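Kynurenine formamidase (Bacillus anthracis, PDB 4CO9) catalyses the zinc-dependent hydrolysis of N-formyl-L-kynurenine to L-kynurenine and formate, the second step of tryptophan degradation through the kynurenine pathway. Local coordinates at residues T55-P60 with A191-L196; F61-D66 with A161-L166; F136-G141 with F167-H172. All coordinates share one frame; numbering follows the deposited sequence. Where two conformers were deposited one is given.

Contact 1 joins the zinc-binding strand 56-58 of the mixed sheet to the loop between strands 185-190 and 201-203. Contact 2 follows in its first segment, setting 61-66 against helix 161-168, and contact 3 brings the turn leaving that helix against helix 133-140. Along the chain contacts 2 and 3 fall between the segments of contact 1, and their own segments alternate. Centres lie about 14 Å apart for 1 and 2, about 13 Å for 2 and 3 and about 18 Å for 1 and 3. Zinc ligands from strand 56-58 and helix 161-168 thus meet in one binuclear site beside the second subunit, which contacts 1 and 2 touch; contact 3 packs the far end of that helix against its neighbour.

Contact 1. Residues T55-P60 with A191-L196; sequences THIDAP and ALPLAL. With ZN (zinc ion), chain P; ZN (zinc ion), chain O.
I57 sets CD1 against the CB-CG side of P193, 3.8 Å from P193 CB, with CG1 close behind. The two side chains cross at about a right angle, and the ethyl branch of the isoleucine (CG1, CD1) does the touching. With chi1 at 65°, CG1 sits between the backbone N and the carbonyl carbon; from there it carries CD1 to the proline, while the other branch is left for A191. There the touch is looser: I57 CG2 lies 4.1 Å from A191 O, a carbonyl oxygen that is buried here and has no hydrogen-bond partner in the model. No hydrogen bond links the two segments; the contact rests on van der Waals packing of I57. L174 of the neighbouring strand 172-175 touches both I57 and A191, and P193 O accepts a hydrogen bond from R205 of the second subunit, so the loop that covers I57 also belongs to the dimer interface. The residues flanking I57 in the strand serve the metals. H56 NE2 binds one zinc at 2.3 Å, and its ND1 is hydrogen-bonded to the carbonyl oxygen of G54. D58 bridges the pair: OD1 reaches the same zinc as H56 at 2.1 Å, and OD2 holds the second zinc at 2.0 Å. Water 1 lies 2.0 Å from each zinc and is a second bridge between them. H52, H163 and E175 complete the protein ligands. Side chains alternate along the strand, so that I57 packs into the interior while the H-x-G-T-H-x-D motif of the cyclase superfamily (H52 to D58) supplies H52, H56 and D58 to the binuclear zinc site.

Contact 2. Residues F61-D66 with A161-L166; sequences FHFDND and AAHHQL. With ZN (zinc ion), chain O.
F63 fills the angle between H163 and H164 on helix 161-168, forming an aromatic cluster beside the binuclear zinc site. In the CH-pi contact, H163 CB stands over one face of the phenyl ring, 3.8 Å from its centroid and 13° off the normal. Between the rings themselves the geometry differs. Those of F63 and H163 are oblique, with planes at 55°, whereas F63 and H164 make a T-shaped pair in which the phenyl edge, led by CD1, points at the imidazole face, centroids 5.0 Å apart. A chi1 of 49° on F63 turns the ring toward the helix, where CZ also comes 3.5 Å from the backbone O of H163. Polar partners fix the two imidazoles. H163 ND1 is hydrogen-bonded to D153 OD2, a second-shell carboxylate that orients the ring for its metal, and H164 ND1 to the carbonyl oxygen of L160. On the loop side, F63 O is hydrogen-bonded to NZ of K36 of the second subunit, and D64 OD1 accepts from D66 N in an Asx turn. H62, the inferred proton donor/acceptor, accompanies F63 on the same loop; its ND1 is hydrogen-bonded to N43 O of the second subunit. Metal binding completes the set: H163 NE2 coordinates the zinc at 2.3 Å, the ion also bound by D58 OD2 and E175 OE2.

Contact 3. Residues F136-G141 with F167-H172; sequences FLSEKG and FKHSIH
I171 and H169, just past the end of helix 161-168, pack on L137 and S138 in the last turn of helix 133-140; both helices end in Schellman motifs. In the first shell I171 CD1 meets L137 CB at 3.7 Å and lies 3.9 Å from the backbone N of S138. With CG1 anti to the carbonyl carbon (chi1 -57°), an extended chi2 of 171° carries CD1 out to the facing helix. Beside this apolar touch, S138 CB packs on H169 CB at 3.7 Å, and S138 OG gives a weak hydrogen bond to H169 O. The H169 ring is held from its own helix, ND1 being hydrogen-bonded to Q165 O, and the side chain rests on A134 and P135. Further out, I145 of strand 144-147 touches both L137 and I171, so both helix ends pack over the mixed sheet. S170, with positive phi, turns the chain toward strand 172-175, and G141, also with positive phi, toward strand 144-147. Helix 161-168 is closed by I171 N to L166 O and S170 N to F167 O; one of the two bonds closing helix 133-140 is G141 N to S138 O, 3.0 Å.

Contact 1. Residues T55-P60 with A191-L196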
ATOM      1  N   THR C  55       5.201  -4.625   7.977  1.00  6.71           N
ATOM      2  CA  THR C  55       5.653  -5.095   6.685  1.00  6.75           C
ATOM      3  C   THR C  55       5.932  -3.877   5.817  1.00  6.72           C
ATOM      4  O   THR C  55       5.058  -3.030   5.628  1.00  6.38           O
ATOM      5  CB  THR C  55       4.579  -5.995   6.060  1.00  6.85           C
ATOM      6  OG1 THR C  55       4.239  -7.020   7.001  1.00  6.82           O
ATOM      7  CG2 THR C  55       5.085  -6.638   4.789  1.00  6.94           C
ATOM      8  N   HIS C  56       7.148  -3.775   5.284  1.00  6.64           N
ATOM      9  CA  HIS C  56       7.525  -2.583   4.560  1.00  6.95           C
ATOM     10  C   HIS C  56       8.712  -2.834   3.646  1.00  7.08           C
ATOM     11  O   HIS C  56       9.396  -3.854   3.767  1.00  6.89           O
ATOM     12  CB  HIS C  56       7.882  -1.471   5.555  1.00  7.07           C
ATOM     13  CG  HIS C  56       9.163  -1.709   6.272  1.00  7.27           C
ATOM     14  ND1 HIS C  56       9.246  -2.516   7.387  1.00  7.39           N
ATOM     15  CD2 HIS C  56      10.417  -1.263   6.030  1.00  7.28           C
ATOM     16  CE1 HIS C  56      10.492  -2.529   7.820  1.00  7.49           C
ATOM     17  NE2 HIS C  56      11.221  -1.785   7.009  1.00  7.48           N
ATOM     18  N   ILE C  57       8.957  -1.888   2.753  1.00  7.23           N
ATOM     19  CA  ILE C  57      10.095  -1.949   1.854  1.00  7.51           C
ATOM     20  C   ILE C  57      11.054  -0.804   2.158  1.00  7.81           C
ATOM     21  O   ILE C  57      10.628   0.274   2.584  1.00  7.52           O
ATOM     22  CB  ILE C  57       9.663  -1.952   0.359  1.00  7.58           C
ATOM     23  CG1 ILE C  57       8.977  -0.641  -0.060  1.00  7.79           C
ATOM     24  CG2 ILE C  57       8.756  -3.139   0.093  1.00  7.50           C
ATOM     25  CD1 ILE C  57       9.924   0.384  -0.683  1.00  7.97           C
ATOM     26  N   ASP C  58      12.341  -1.058   1.929  1.00  7.99           N
ATOM     27  CA  ASP C  58      13.395  -0.053   2.075  1.00  8.37           C
ATOM     28  C   ASP C  58      13.743   0.557   0.721  1.00  8.82           C
ATOM     29  O   ASP C  58      13.860  -0.158  -0.273  1.00  8.81           O
ATOM     30  CB  ASP C  58      14.682  -0.672   2.587  1.00  8.48           C
ATOM     31  CG  ASP C  58      14.586  -1.187   3.989  1.00  8.72           C
ATOM     32  OD1 ASP C  58      13.626  -0.882   4.720  1.00  8.41           O
ATOM     33  OD2 ASP C  58      15.515  -1.939   4.362  1.00  9.54           O
ATOM     34  N   ALA C  59      13.911   1.875   0.683  1.00  9.05           N
ATOM     35  CA  ALA C  59      14.498   2.543  -0.483  1.00  9.53           C
ATOM     36  C   ALA C  59      15.993   2.725  -0.200  1.00  9.92           C
ATOM     37  O   ALA C  59      16.392   2.748   0.963  1.00 10.26           O
ATOM     38  CB  ALA C  59      13.843   3.888  -0.711  1.00  9.55           C
ATOM     39  N   PRO C  60      16.819   2.846  -1.250  1.00 10.18           N
ATOM     40  CA  PRO C  60      18.257   3.001  -1.040  1.00 10.24           C
ATOM     41  C   PRO C  60      18.605   4.245  -0.209  1.00 10.52           C
ATOM     42  O   PRO C  60      19.575   4.230   0.550  1.00 10.68           O
ATOM     43  CB  PRO C  60      18.808   3.096  -2.463  1.00 10.33           C
ATOM     44  CG  PRO C  60      17.832   2.319  -3.277  1.00 10.44           C
ATOM     45  CD  PRO C  60      16.493   2.582  -2.665  1.00 10.30           C
ATOM     46  N   ALA C 191       3.430  -6.276  -3.297  1.00  8.26           N
ATOM     47  CA  ALA C 191       3.974  -5.583  -2.129  1.00  8.34           C
ATOM     48  C   ALA C 191       4.404  -4.160  -2.480  1.00  8.09           C
ATOM     49  O   ALA C 191       5.583  -3.821  -2.434  1.00  8.05           O
ATOM     50  CB  ALA C 191       5.129  -6.374  -1.546  1.00  8.25           C
ATOM     51  N   LEU C 192       3.429  -3.329  -2.843  1.00  7.93           N
ATOM     52  CA  LEU C 192       3.708  -2.050  -3.485  1.00  8.07           C
ATOM     53  C   LEU C 192       3.966  -0.932  -2.484  1.00  7.89           C
ATOM     54  O   LEU C 192       3.181  -0.747  -1.556  1.00  8.00           O
ATOM     55  CB  LEU C 192       2.532  -1.640  -4.377  1.00  8.31           C
ATOM     56  CG  LEU C 192       2.421  -2.360  -5.722  1.00  8.52           C
ATOM     57  CD1 LEU C 192       0.989  -2.317  -6.220  1.00  8.51           C
ATOM     58  CD2 LEU C 192       3.363  -1.735  -6.739  1.00  8.71           C
ATOM     59  N   PRO C 193       5.042  -0.156  -2.688  1.00  7.80           N
ATOM     60  CA  PRO C 193       5.217   1.032  -1.843  1.00  7.75           C
ATOM     61  C   PRO C 193       4.198   2.104  -2.172  1.00  7.52           C
ATOM     62  O   PRO C 193       3.744   2.203  -3.319  1.00  7.25           O
ATOM     63  CB  PRO C 193       6.613   1.542  -2.192  1.00  7.82           C
ATOM     64  CG  PRO C 193       7.013   0.876  -3.456  1.00  7.86           C
ATOM     65  CD  PRO C 193       6.109  -0.304  -3.695  1.00  7.88           C
ATOM     66  N   LEU C 194       3.851   2.902  -1.170  1.00  7.29           N
ATOM     67  CA  LEU C 194       3.096   4.109  -1.396  1.00  7.29           C
ATOM     68  C   LEU C 194       3.922   5.055  -2.262  1.00  7.19           C
ATOM     69  O   LEU C 194       5.149   4.945  -2.319  1.00  7.25           O
ATOM     70  CB  LEU C 194       2.743   4.765  -0.057  1.00  7.48           C
ATOM     71  CG  LEU C 194       1.868   3.932   0.894  1.00  7.58           C
ATOM     72  CD1 LEU C 194       1.627   4.716   2.177  1.00  7.75           C
ATOM     73  CD2 LEU C 194       0.537   3.581   0.247  1.00  7.63           C
ATOM     74  N   ALA C 195       3.254   5.986  -2.937  1.00  7.10           N
ATOM     75  CA  ALA C 195       3.921   6.875  -3.883  1.00  7.12           C
ATOM     76  C   ALA C 195       4.651   8.029  -3.177  1.00  7.14           C
ATOM     77  O   ALA C 195       4.389   9.183  -3.448  1.00  7.18           O
ATOM     78  CB  ALA C 195       2.909   7.409  -4.884  1.00  7.09           C
ATOM     79  N   LEU C 196       5.586   7.697  -2.288  1.00  7.10           N
ATOM     80  CA  LEU C 196       6.219   8.695  -1.431  1.00  7.14           C
ATOM     81  C   LEU C 196       7.409   9.334  -2.123  1.00  7.38           C
ATOM     82  O   LEU C 196       8.426   8.678  -2.317  1.00  7.39           O
ATOM     83  CB  LEU C 196       6.663   8.050  -0.123  1.00  7.05           C
ATOM     84  CG  LEU C 196       5.517   7.628   0.787  1.00  6.95           C
ATOM     85  CD1 LEU C 196       5.948   6.547   1.766  1.00  6.80           C
ATOM     86  CD2 LEU C 196       4.976   8.839   1.524  1.00  6.98           C
TER
HETATM   87 ZN    ZN P 402      13.398  -1.146   6.766  1.00 22.07          ZN
HETATM   88 ZN    ZN O 401      16.046  -2.645   6.149  1.00 23.31          ZN
HETATM   89  O   HOH W   1      15.358  -1.185   7.374  1.00  9.58           O
HETATM   90  O   HOH W   2      16.873  -3.189   8.480  1.00 18.80           O

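Contact 2. Residues F61-D66 with A161-L166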
ATOM      1  N   PHE C  61      17.776   5.272  -0.282  1.00 10.41           N
ATOM      2  CA  PHE C  61      17.964   6.459   0.548  1.00 10.32           C
ATOM      3  C   PHE C  61      18.039   6.149   2.054  1.00 10.41           C
ATOM      4  O   PHE C  61      18.656   6.911   2.808  1.00 10.13           O
ATOM      5  CB  PHE C  61      16.870   7.478   0.258  1.00 10.70           C
ATOM      6  CG  PHE C  61      16.939   8.725   1.120  1.00 10.85           C
ATOM      7  CD1 PHE C  61      18.062   9.519   1.122  1.00 10.82           C
ATOM      8  CD2 PHE C  61      15.866   9.102   1.917  1.00 10.66           C
ATOM      9  CE1 PHE C  61      18.117  10.660   1.904  1.00 10.58           C
ATOM     10  CE2 PHE C  61      15.919  10.236   2.703  1.00 10.61           C
ATOM     11  CZ  PHE C  61      17.055  11.019   2.695  1.00 10.52           C
ATOM     12  N   HIS C  62      17.414   5.051   2.492  1.00 10.01           N
ATOM     13  CA  HIS C  62      17.468   4.621   3.888  1.00 10.49           C
ATOM     14  C   HIS C  62      18.911   4.448   4.378  1.00 11.06           C
ATOM     15  O   HIS C  62      19.221   4.817   5.508  1.00 11.18           O
ATOM     16  CB  HIS C  62      16.714   3.311   4.066  1.00 10.38           C
ATOM     17  CG  HIS C  62      16.776   2.743   5.445  1.00 10.38           C
ATOM     18  ND1 HIS C  62      16.439   3.463   6.564  1.00 10.50           N
ATOM     19  CD2 HIS C  62      17.089   1.506   5.881  1.00 10.85           C
ATOM     20  CE1 HIS C  62      16.567   2.706   7.635  1.00 10.48           C
ATOM     21  NE2 HIS C  62      16.958   1.506   7.244  1.00 10.85           N
ATOM     22  N   PHE C  63      19.785   3.948   3.523  1.00 11.74           N
ATOM     23  CA  PHE C  63      21.185   3.690   3.919  1.00 12.96           C
ATOM     24  C   PHE C  63      22.253   4.396   3.067  1.00 13.55           C
ATOM     25  O   PHE C  63      23.448   4.227   3.307  1.00 13.71           O
ATOM     26  CB  PHE C  63      21.427   2.185   3.932  1.00 13.35           C
ATOM     27  CG  PHE C  63      20.959   1.490   2.695  1.00 13.67           C
ATOM     28  CD1 PHE C  63      21.789   1.396   1.587  1.00 14.32           C
ATOM     29  CD2 PHE C  63      19.679   0.949   2.628  1.00 14.33           C
ATOM     30  CE1 PHE C  63      21.359   0.752   0.442  1.00 14.68           C
ATOM     31  CE2 PHE C  63      19.239   0.304   1.478  1.00 14.46           C
ATOM     32  CZ  PHE C  63      20.081   0.213   0.391  1.00 14.65           C
ATOM     33  N   ASP C  64      21.821   5.181   2.093  1.00 14.10           N
ATOM     34  CA  ASP C  64      22.733   5.894   1.200  1.00 15.09           C
ATOM     35  C   ASP C  64      22.129   7.256   0.935  1.00 15.07           C
ATOM     36  O   ASP C  64      21.056   7.344   0.326  1.00 15.23           O
ATOM     37  CB  ASP C  64      22.886   5.097  -0.097  1.00 15.75           C
ATOM     38  CG  ASP C  64      23.811   5.753  -1.104  1.00 16.27           C
ATOM     39  OD1 ASP C  64      24.116   6.961  -1.027  1.00 15.64           O
ATOM     40  OD2 ASP C  64      24.243   5.015  -1.999  1.00 18.39           O
ATOM     41  N   ASN C  65      22.805   8.314   1.376  1.00 15.29           N
ATOM     42  CA  ASN C  65      22.297   9.666   1.181  1.00 15.70           C
ATOM     43  C   ASN C  65      22.019  10.016  -0.264  1.00 15.94           C
ATOM     44  O   ASN C  65      21.144  10.820  -0.533  1.00 15.51           O
ATOM     45  CB  ASN C  65      23.258  10.720   1.733  1.00 16.29           C
ATOM     46  CG  ASN C  65      23.270  10.764   3.239  1.00 16.26           C
ATOM     47  OD1 ASN C  65      22.270  10.451   3.895  1.00 16.55           O
ATOM     48  ND2 ASN C  65      24.399  11.146   3.801  1.00 16.18           N
ATOM     49  N   ASP C  66      22.744   9.403  -1.192  1.00 16.14           N
ATOM     50  CA  ASP C  66      22.521   9.654  -2.615  1.00 17.10           C
ATOM     51  C   ASP C  66      21.611   8.617  -3.282  1.00 15.91           C
ATOM     52  O   ASP C  66      21.444   8.635  -4.499  1.00 16.11           O
ATOM     53  CB  ASP C  66      23.865   9.698  -3.342  1.00 17.98           C
ATOM     54  CG  ASP C  66      24.752  10.816  -2.839  1.00 19.74           C
ATOM     55  OD1 ASP C  66      24.281  11.962  -2.788  1.00 19.66           O
ATOM     56  OD2 ASP C  66      25.901  10.533  -2.447  1.00 22.29           O
ATOM     57  N   ALA C 161      26.014  -4.140   5.420  1.00 19.29           N
ATOM     58  CA  ALA C 161      26.629  -4.679   4.225  1.00 18.81           C
ATOM     59  C   ALA C 161      25.594  -5.317   3.311  1.00 17.67           C
ATOM     60  O   ALA C 161      25.656  -5.136   2.108  1.00 17.33           O
ATOM     61  CB  ALA C 161      27.704  -5.684   4.599  1.00 19.83           C
ATOM     62  N   ALA C 162      24.636  -6.039   3.886  1.00 16.97           N
ATOM     63  CA  ALA C 162      23.600  -6.672   3.072  1.00 16.17           C
ATOM     64  C   ALA C 162      22.721  -5.664   2.369  1.00 15.27           C
ATOM     65  O   ALA C 162      22.493  -5.794   1.168  1.00 15.35           O
ATOM     66  CB  ALA C 162      22.757  -7.620   3.904  1.00 16.54           C
ATOM     67  N   HIS C 163      22.255  -4.638   3.084  1.00 14.52           N
ATOM     68  CA  HIS C 163      21.461  -3.586   2.422  1.00 14.10           C
ATOM     69  C   HIS C 163      22.221  -3.014   1.216  1.00 14.43           C
ATOM     70  O   HIS C 163      21.689  -2.922   0.111  1.00 13.85           O
ATOM     71  CB  HIS C 163      21.152  -2.426   3.358  1.00 13.70           C
ATOM     72  CG  HIS C 163      20.063  -2.697   4.344  1.00 13.08           C
ATOM     73  ND1 HIS C 163      20.294  -3.300   5.556  1.00 13.00           N
ATOM     74  CD2 HIS C 163      18.737  -2.417   4.310  1.00 12.95           C
ATOM     75  CE1 HIS C 163      19.163  -3.370   6.236  1.00 12.82           C
ATOM     76  NE2 HIS C 163      18.202  -2.845   5.499  1.00 12.64           N
ATOM     77  N   HIS C 164      23.464  -2.623   1.451  1.00 15.26           N
ATOM     78  CA  HIS C 164      24.280  -2.002   0.417  1.00 16.90           C
ATOM     79  C   HIS C 164      24.525  -2.936  -0.765  1.00 17.45           C
ATOM     80  O   HIS C 164      24.367  -2.534  -1.914  1.00 18.01           O
ATOM     81  CB  HIS C 164      25.622  -1.519   0.995  1.00 17.33           C
ATOM     82  CG  HIS C 164      25.534  -0.209   1.702  1.00 17.21           C
ATOM     83  ND1 HIS C 164      25.346  -0.110   3.063  1.00 17.65           N
ATOM     84  CD2 HIS C 164      25.599   1.058   1.236  1.00 17.51           C
ATOM     85  CE1 HIS C 164      25.308   1.165   3.402  1.00 17.31           C
ATOM     86  NE2 HIS C 164      25.466   1.895   2.316  1.00 17.39           N
ATOM     87  N   GLN C 165      24.924  -4.173  -0.483  1.00 18.58           N
ATOM     88  CA  GLN C 165      25.262  -5.099  -1.552  1.00 19.40           C
ATOM     89  C   GLN C 165      24.033  -5.490  -2.359  1.00 18.86           C
ATOM     90  O   GLN C 165      24.105  -5.600  -3.586  1.00 18.13           O
ATOM     91  CB  GLN C 165      25.991  -6.327  -1.009  1.00 21.11           C
ATOM     92  CG  GLN C 165      27.433  -6.041  -0.613  1.00 22.42           C
ATOM     93  CD  GLN C 165      28.228  -5.436  -1.759  1.00 23.80           C
ATOM     94  OE1 GLN C 165      28.315  -6.016  -2.840  1.00 26.07           O
ATOM     95  NE2 GLN C 165      28.790  -4.254  -1.536  1.00 24.88           N
ATOM     96  N   LEU C 166      22.906  -5.683  -1.676  1.00 18.55           N
ATOM     97  CA  LEU C 166      21.673  -6.031  -2.368  1.00 17.59           C
ATOM     98  C   LEU C 166      21.309  -4.959  -3.375  1.00 17.65           C
ATOM     99  O   LEU C 166      21.156  -5.247  -4.568  1.00 17.80           O
ATOM    100  CB  LEU C 166      20.525  -6.266  -1.379  1.00 17.29           C
ATOM    101  CG  LEU C 166      20.622  -7.561  -0.581  1.00 17.00           C
ATOM    102  CD1 LEU C 166      19.623  -7.572   0.572  1.00 16.47           C
ATOM    103  CD2 LEU C 166      20.419  -8.773  -1.473  1.00 17.24           C
TER
HETATM  104 ZN    ZN O 401      16.046  -2.645   6.149  1.00 23.31          ZN
HETATM  105  O   HOH W   1      15.358  -1.185   7.374  1.00  9.58           O
HETATM  106  O   HOH W   2      16.873  -3.189   8.480  1.00 18.80           O

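Contact 3. Residues F136-G141 with F167-H172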
ATOM      1  N   PHE C 136      25.161 -13.721  -6.091  1.00 25.08           N
ATOM      2  CA  PHE C 136      24.520 -15.013  -6.338  1.00 26.77           C
ATOM      3  C   PHE C 136      23.085 -14.856  -6.836  1.00 26.83           C
ATOM      4  O   PHE C 136      22.719 -15.402  -7.870  1.00 25.60           O
ATOM      5  CB  PHE C 136      24.517 -15.848  -5.054  1.00 28.53           C
ATOM      6  CG  PHE C 136      23.850 -17.181  -5.202  1.00 31.56           C
ATOM      7  CD1 PHE C 136      24.463 -18.192  -5.923  1.00 32.78           C
ATOM      8  CD2 PHE C 136      22.605 -17.432  -4.621  1.00 33.66           C
ATOM      9  CE1 PHE C 136      23.859 -19.433  -6.063  1.00 33.13           C
ATOM     10  CE2 PHE C 136      21.997 -18.672  -4.759  1.00 34.33           C
ATOM     11  CZ  PHE C 136      22.631 -19.674  -5.478  1.00 33.78           C
ATOM     12  N   LEU C 137      22.276 -14.118  -6.085  1.00 26.18           N
ATOM     13  CA  LEU C 137      20.873 -13.908  -6.447  1.00 26.29           C
ATOM     14  C   LEU C 137      20.721 -13.094  -7.726  1.00 24.59           C
ATOM     15  O   LEU C 137      19.890 -13.407  -8.577  1.00 25.79           O
ATOM     16  CB  LEU C 137      20.127 -13.206  -5.304  1.00 27.19           C
ATOM     17  CG  LEU C 137      19.974 -14.014  -4.017  1.00 28.39           C
ATOM     18  CD1 LEU C 137      19.286 -13.172  -2.957  1.00 29.40           C
ATOM     19  CD2 LEU C 137      19.215 -15.305  -4.252  1.00 30.18           C
ATOM     20  N   SER C 138      21.515 -12.050  -7.846  1.00 23.15           N
ATOM     21  CA  SER C 138      21.473 -11.176  -9.005  1.00 24.50           C
ATOM     22  C   SER C 138      21.796 -11.911 -10.293  1.00 24.63           C
ATOM     23  O   SER C 138      21.146 -11.704 -11.323  1.00 23.21           O
ATOM     24  CB  SER C 138      22.458 -10.023  -8.813  1.00 24.20           C
ATOM     25  OG  SER C 138      22.498  -9.169  -9.943  1.00 26.13           O
ATOM     26  N   GLU C 139      22.787 -12.787 -10.225  1.00 25.38           N
ATOM     27  CA  GLU C 139      23.141 -13.626 -11.367  1.00 25.71           C
ATOM     28  C   GLU C 139      21.940 -14.468 -11.838  1.00 26.06           C
ATOM     29  O   GLU C 139      21.787 -14.727 -13.027  1.00 24.93           O
ATOM     30  CB  GLU C 139      24.255 -14.603 -10.976  0.50 26.31           C
ATOM     31  CG  GLU C 139      25.042 -15.215 -12.143  0.50 26.65           C
ATOM     32  CD  GLU C 139      24.350 -16.447 -12.699  0.50 27.09           C
ATOM     33  OE1 GLU C 139      23.735 -17.188 -11.902  0.50 27.16           O
ATOM     34  OE2 GLU C 139      24.420 -16.676 -13.925  0.50 27.15           O
ATOM     35  N   LYS C 140      21.104 -14.906 -10.902  1.00 26.27           N
ATOM     36  CA  LYS C 140      19.908 -15.689 -11.246  1.00 26.53           C
ATOM     37  C   LYS C 140      18.772 -14.860 -11.805  1.00 24.68           C
ATOM     38  O   LYS C 140      17.815 -15.424 -12.323  1.00 26.08           O
ATOM     39  CB  LYS C 140      19.405 -16.470 -10.034  1.00 28.47           C
ATOM     40  CG  LYS C 140      20.447 -17.410  -9.488  1.00 29.77           C
ATOM     41  CD  LYS C 140      19.833 -18.636  -8.864  1.00 31.17           C
ATOM     42  CE  LYS C 140      20.926 -19.556  -8.359  1.00 31.94           C
ATOM     43  NZ  LYS C 140      21.767 -20.084  -9.466  1.00 32.84           N
ATOM     44  N   GLY C 141      18.863 -13.537 -11.686  1.00 22.68           N
ATOM     45  CA  GLY C 141      17.800 -12.644 -12.155  1.00 21.90           C
ATOM     46  C   GLY C 141      16.833 -12.212 -11.052  1.00 20.32           C
ATOM     47  O   GLY C 141      15.781 -11.654 -11.327  1.00 20.68           O
ATOM     48  N   PHE C 167      21.225  -3.715  -2.928  1.00 17.73           N
ATOM     49  CA  PHE C 167      20.867  -2.652  -3.856  1.00 19.13           C
ATOM     50  C   PHE C 167      21.958  -2.405  -4.925  1.00 20.40           C
ATOM     51  O   PHE C 167      21.628  -2.059  -6.061  1.00 19.31           O
ATOM     52  CB  PHE C 167      20.335  -1.380  -3.161  1.00 19.34           C
ATOM     53  CG  PHE C 167      18.808  -1.340  -3.041  1.00 18.72           C
ATOM     54  CD1 PHE C 167      18.021  -1.007  -4.130  1.00 19.02           C
ATOM     55  CD2 PHE C 167      18.167  -1.640  -1.843  1.00 19.04           C
ATOM     56  CE1 PHE C 167      16.635  -0.955  -4.025  1.00 18.63           C
ATOM     57  CE2 PHE C 167      16.777  -1.586  -1.732  1.00 18.59           C
ATOM     58  CZ  PHE C 167      16.016  -1.241  -2.824  1.00 18.42           C
ATOM     59  N   LYS C 168      23.227  -2.645  -4.596  1.00 22.24           N
ATOM     60  CA  LYS C 168      24.311  -2.569  -5.596  1.00 24.24           C
ATOM     61  C   LYS C 168      24.058  -3.537  -6.749  1.00 24.24           C
ATOM     62  O   LYS C 168      24.524  -3.309  -7.863  1.00 24.70           O
ATOM     63  CB  LYS C 168      25.643  -2.907  -4.940  0.50 25.75           C
ATOM     64  CG  LYS C 168      26.897  -2.448  -5.674  0.50 27.71           C
ATOM     65  CD  LYS C 168      28.161  -2.982  -4.993  0.50 28.88           C
ATOM     66  CE  LYS C 168      29.254  -1.929  -4.862  0.50 29.55           C
ATOM     67  NZ  LYS C 168      29.674  -1.376  -6.164  0.50 30.19           N
ATOM     68  N   HIS C 169      23.364  -4.635  -6.461  1.00 24.32           N
ATOM     69  CA  HIS C 169      23.055  -5.658  -7.458  1.00 24.57           C
ATOM     70  C   HIS C 169      21.602  -5.621  -7.919  1.00 25.43           C
ATOM     71  O   HIS C 169      21.088  -6.608  -8.425  1.00 24.67           O
ATOM     72  CB  HIS C 169      23.394  -7.035  -6.905  1.00 25.21           C
ATOM     73  CG  HIS C 169      24.862  -7.269  -6.762  1.00 25.99           C
ATOM     74  ND1 HIS C 169      25.569  -6.884  -5.645  1.00 25.04           N
ATOM     75  CD2 HIS C 169      25.760  -7.841  -7.601  1.00 26.65           C
ATOM     76  CE1 HIS C 169      26.839  -7.213  -5.796  1.00 26.79           C
ATOM     77  NE2 HIS C 169      26.982  -7.794  -6.976  1.00 27.56           N
ATOM     78  N   SER C 170      20.961  -4.472  -7.731  1.00 24.68           N
ATOM     79  CA  SER C 170      19.601  -4.224  -8.178  1.00 24.59           C
ATOM     80  C   SER C 170      18.557  -5.110  -7.499  1.00 21.88           C
ATOM     81  O   SER C 170      17.501  -5.342  -8.064  1.00 21.19           O
ATOM     82  CB  SER C 170      19.511  -4.340  -9.708  1.00 25.69           C
ATOM     83  OG  SER C 170      20.214  -3.273 -10.306  1.00 27.19           O
ATOM     84  N   ILE C 171      18.858  -5.570  -6.285  1.00 19.19           N
ATOM     85  CA  ILE C 171      17.932  -6.388  -5.520  1.00 17.27           C
ATOM     86  C   ILE C 171      17.261  -5.524  -4.458  1.00 15.47           C
ATOM     87  O   ILE C 171      17.913  -4.970  -3.586  1.00 14.42           O
ATOM     88  CB  ILE C 171      18.618  -7.554  -4.811  1.00 17.16           C
ATOM     89  CG1 ILE C 171      19.364  -8.412  -5.828  1.00 17.79           C
ATOM     90  CG2 ILE C 171      17.590  -8.379  -4.045  1.00 17.10           C
ATOM     91  CD1 ILE C 171      20.242  -9.471  -5.204  1.00 18.20           C
ATOM     92  N   HIS C 172      15.941  -5.449  -4.554  1.00 13.61           N
ATOM     93  CA  HIS C 172      15.127  -4.648  -3.668  1.00 12.50           C
ATOM     94  C   HIS C 172      14.802  -5.433  -2.408  1.00 11.34           C
ATOM     95  O   HIS C 172      14.967  -6.637  -2.378  1.00 11.22           O
ATOM     96  CB  HIS C 172      13.885  -4.222  -4.410  1.00 12.62           C
ATOM     97  CG  HIS C 172      14.180  -3.338  -5.579  1.00 12.90           C
ATOM     98  ND1 HIS C 172      13.676  -2.063  -5.687  1.00 13.94           N
ATOM     99  CD2 HIS C 172      14.950  -3.530  -6.672  1.00 13.11           C
ATOM    100  CE1 HIS C 172      14.102  -1.516  -6.812  1.00 13.67           C
ATOM    101  NE2 HIS C 172      14.882  -2.382  -7.423  1.00 13.68           N
TER